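Local coordinates for protein EvdMO1 (Micromonospora carbonacea, PDB 5T39) that carries a SAM-dependent methyltransferase domain fused to an oxidase domain and probably methylates a sugar-derived intermediate in everninomicin biosynthesis, at residues 68-73 against 99-104. Numbering follows the deposited sequence.
Sequences AFYEAF and TSILGL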
ATOM      1  N   ALA A  68      13.632  -2.890  -3.901  1.00 12.64           N
ATOM      2  CA  ALA A  68      13.915  -1.522  -3.485  1.00 12.30           C
ATOM      3  C   ALA A  68      13.624  -1.326  -2.005  1.00 10.91           C
ATOM      4  O   ALA A  68      14.367  -0.630  -1.304  1.00 11.31           O
ATOM      5  CB  ALA A  68      13.122  -0.529  -4.334  1.00 13.21           C
ATOM      6  N   PHE A  69      12.543  -1.931  -1.514  1.00 10.55           N
ATOM      7  CA  PHE A  69      12.181  -1.813  -0.106  1.00 10.21           C
ATOM      8  C   PHE A  69      13.290  -2.362   0.784  1.00 10.00           C
ATOM      9  O   PHE A  69      13.687  -1.728   1.768  1.00 10.48           O
ATOM     10  CB  PHE A  69      10.868  -2.559   0.128  1.00  9.65           C
ATOM     11  CG  PHE A  69      10.333  -2.427   1.521  1.00  9.30           C
ATOM     12  CD1 PHE A  69       9.480  -1.386   1.848  1.00  9.76           C
ATOM     13  CD2 PHE A  69      10.656  -3.351   2.489  1.00 10.65           C
ATOM     14  CE1 PHE A  69       8.976  -1.262   3.112  1.00 10.30           C
ATOM     15  CE2 PHE A  69      10.147  -3.235   3.750  1.00 11.32           C
ATOM     16  CZ  PHE A  69       9.302  -2.192   4.066  1.00 10.78           C
ATOM     17  N   TYR A  70      13.803  -3.544   0.445  1.00 10.83           N
ATOM     18  CA  TYR A  70      14.850  -4.165   1.244  1.00 11.73           C
ATOM     19  C   TYR A  70      16.230  -3.564   0.999  1.00 11.65           C
ATOM     20  O   TYR A  70      17.124  -3.746   1.835  1.00 12.92           O
ATOM     21  CB  TYR A  70      14.832  -5.675   1.027  1.00 12.34           C
ATOM     22  CG  TYR A  70      13.644  -6.349   1.675  1.00 12.96           C
ATOM     23  CD1 TYR A  70      13.357  -6.133   3.011  1.00 14.34           C
ATOM     24  CD2 TYR A  70      12.822  -7.204   0.958  1.00 13.98           C
ATOM     25  CE1 TYR A  70      12.288  -6.756   3.623  1.00 15.78           C
ATOM     26  CE2 TYR A  70      11.744  -7.829   1.561  1.00 14.97           C
ATOM     27  CZ  TYR A  70      11.481  -7.602   2.893  1.00 16.07           C
ATOM     28  OH  TYR A  70      10.416  -8.218   3.508  1.00 17.77           O
ATOM     29  N   GLU A  71      16.425  -2.830  -0.101  1.00 11.76           N
ATOM     30  CA  GLU A  71      17.616  -1.986  -0.209  1.00 13.01           C
ATOM     31  C   GLU A  71      17.563  -0.869   0.824  1.00 12.44           C
ATOM     32  O   GLU A  71      18.581  -0.530   1.439  1.00 13.29           O
ATOM     33  CB  GLU A  71      17.749  -1.412  -1.626  1.00 15.57           C
ATOM     34  CG  GLU A  71      18.233  -2.418  -2.657  1.00 18.91           C
ATOM     35  CD  GLU A  71      18.125  -1.930  -4.100  1.00 21.70           C
ATOM     36  OE1 GLU A  71      17.484  -0.885  -4.353  1.00 23.02           O
ATOM     37  OE2 GLU A  71      18.685  -2.615  -4.987  1.00 23.46           O
ATOM     38  N   ALA A  72      16.376  -0.305   1.044  1.00 11.41           N
ATOM     39  CA  ALA A  72      16.206   0.771   2.014  1.00 11.71           C
ATOM     40  C   ALA A  72      16.250   0.252   3.449  1.00 10.85           C
ATOM     41  O   ALA A  72      16.752   0.951   4.341  1.00 11.69           O
ATOM     42  CB  ALA A  72      14.869   1.467   1.756  1.00 12.84           C
ATOM     43  N   PHE A  73      15.677  -0.937   3.694  1.00  9.83           N
ATOM     44  CA  PHE A  73      15.500  -1.489   5.037  1.00 10.22           C
ATOM     45  C   PHE A  73      16.052  -2.915   5.082  1.00 10.47           C
ATOM     46  O   PHE A  73      15.311  -3.885   5.263  1.00 11.07           O
ATOM     47  CB  PHE A  73      14.021  -1.441   5.422  1.00 10.06           C
ATOM     48  CG  PHE A  73      13.448  -0.054   5.382  1.00 10.00           C
ATOM     49  CD1 PHE A  73      13.868   0.905   6.290  1.00 10.50           C
ATOM     50  CD2 PHE A  73      12.511   0.303   4.432  1.00 10.62           C
ATOM     51  CE1 PHE A  73      13.362   2.186   6.261  1.00 11.53           C
ATOM     52  CE2 PHE A  73      12.006   1.603   4.398  1.00 11.33           C
ATOM     53  CZ  PHE A  73      12.439   2.535   5.304  1.00 11.76           C
ATOM     54  N   THR A  99      11.320 -12.764   7.725  1.00 17.16           N
ATOM     55  CA  THR A  99      10.549 -11.516   7.776  1.00 16.85           C
ATOM     56  C   THR A  99       9.053 -11.832   7.794  1.00 16.64           C
ATOM     57  O   THR A  99       8.574 -12.573   6.940  1.00 19.94           O
ATOM     58  CB  THR A  99      10.892 -10.531   6.612  1.00 18.37           C
ATOM     59  OG1 THR A  99      12.282 -10.164   6.644  1.00 18.98           O
ATOM     60  CG2 THR A  99      10.054  -9.251   6.693  1.00 19.29           C
ATOM     61  N   SER A 100       8.322 -11.227   8.741  1.00 12.84           N
ATOM     62  CA  SER A 100       6.881 -11.390   8.876  0.77 12.96           C
ATOM     63  C   SER A 100       6.220 -10.095   8.438  1.00 11.52           C
ATOM     64  O   SER A 100       6.755  -9.009   8.670  1.00 11.81           O
ATOM     65  CB  SER A 100       6.472 -11.698  10.324  0.77 15.18           C
ATOM     66  OG  SER A 100       6.696 -10.602  11.191  0.77 17.28           O
ATOM     67  N   ILE A 101       5.060 -10.224   7.793  1.00 10.45           N
ATOM     68  CA  ILE A 101       4.354  -9.092   7.214  1.00 10.15           C
ATOM     69  C   ILE A 101       2.948  -9.061   7.782  1.00  9.10           C
ATOM     70  O   ILE A 101       2.271 -10.094   7.812  1.00  9.97           O
ATOM     71  CB  ILE A 101       4.256  -9.208   5.684  1.00 12.60           C
ATOM     72  CG1 ILE A 101       5.541  -9.766   5.056  1.00 16.16           C
ATOM     73  CG2 ILE A 101       3.796  -7.856   5.100  1.00 13.17           C
ATOM     74  CD1 ILE A 101       6.722  -8.909   5.263  1.00 17.50           C
ATOM     75  N   LEU A 102       2.489  -7.876   8.180  1.00  8.39           N
ATOM     76  CA  LEU A 102       1.083  -7.624   8.458  1.00  8.22           C
ATOM     77  C   LEU A 102       0.576  -6.718   7.352  1.00  7.77           C
ATOM     78  O   LEU A 102       1.073  -5.602   7.200  1.00  7.88           O
ATOM     79  CB  LEU A 102       0.893  -6.953   9.816  1.00  8.65           C
ATOM     80  CG  LEU A 102      -0.551  -6.547  10.148  1.00  9.21           C
ATOM     81  CD1 LEU A 102      -1.509  -7.730  10.174  1.00  9.84           C
ATOM     82  CD2 LEU A 102      -0.594  -5.829  11.485  1.00 10.20           C
ATOM     83  N   GLY A 103      -0.380  -7.199   6.567  1.00  7.73           N
ATOM     84  CA  GLY A 103      -0.991  -6.414   5.505  1.00  7.59           C
ATOM     85  C   GLY A 103      -2.404  -6.016   5.895  1.00  7.69           C
ATOM     86  O   GLY A 103      -3.208  -6.861   6.285  1.00  8.99           O
ATOM     87  N   LEU A 104      -2.687  -4.724   5.792  1.00  7.16           N
ATOM     88  CA  LEU A 104      -3.996  -4.174   6.105  1.00  7.42           C
ATOM     89  C   LEU A 104      -4.704  -3.792   4.816  1.00  7.48           C
ATOM     90  O   LEU A 104      -4.097  -3.195   3.917  1.00  7.60           O
ATOM     91  CB  LEU A 104      -3.872  -2.941   6.995  1.00  8.08           C
ATOM     92  CG  LEU A 104      -3.139  -3.175   8.323  1.00  9.35           C
ATOM     93  CD1 LEU A 104      -3.158  -1.903   9.130  1.00 10.45           C
ATOM     94  CD2 LEU A 104      -3.737  -4.340   9.112  1.00 10.39           C
TER
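T99 meets Y70 through its methyl: CG2 lies 3.4 Å from Y70 OH, at the edge of the ring and near its plane, while the two side chains approach from opposite directions. The threonine torsion (chi1 -60°) sets CG2 anti to the backbone N and leaves OG1 beside that N. OG1 is 4.1 Å from Y70 OH, and its hydrogen bond goes instead to the carbonyl of A76, just ahead of strand 78-82. S100 begins the strand with its CB pointing away. I101 is turned to the same side of the sheet as T99, and its CD1 comes within 4.1 Å of Y70 OH, the sole atom of the tyrosine that it approaches. Beyond it the strand recedes from the helix.

On the helical side, the Y70 torsion (chi1 -72°) carries the ring out from the helix, so that OH covers more than half of the 10.7 Å between the CA atoms of Y70 and T99. F69 CD2 sits 3.9 Å above one face of the Y70 ring, offset toward the rim. I79 of strand 78-82 touches Y70, T99 and I101, so that strand also borders the contact, which joins helix 62-72 to strand 100-105, the parallel partner of 78-82 in a Rossmann-like sheet.

Just 78 Å² is buried between the segments, and Y70 OH meets chiefly carbon: T99 CG2, T99 CB at 3.9 Å and, more loosely, I101 CD1. The hydroxyl's hydrogen bond is to L93 O in helix 88-94; the chemistry therefore implies van der Waals packing around a phenol anchored to a third element of the fold.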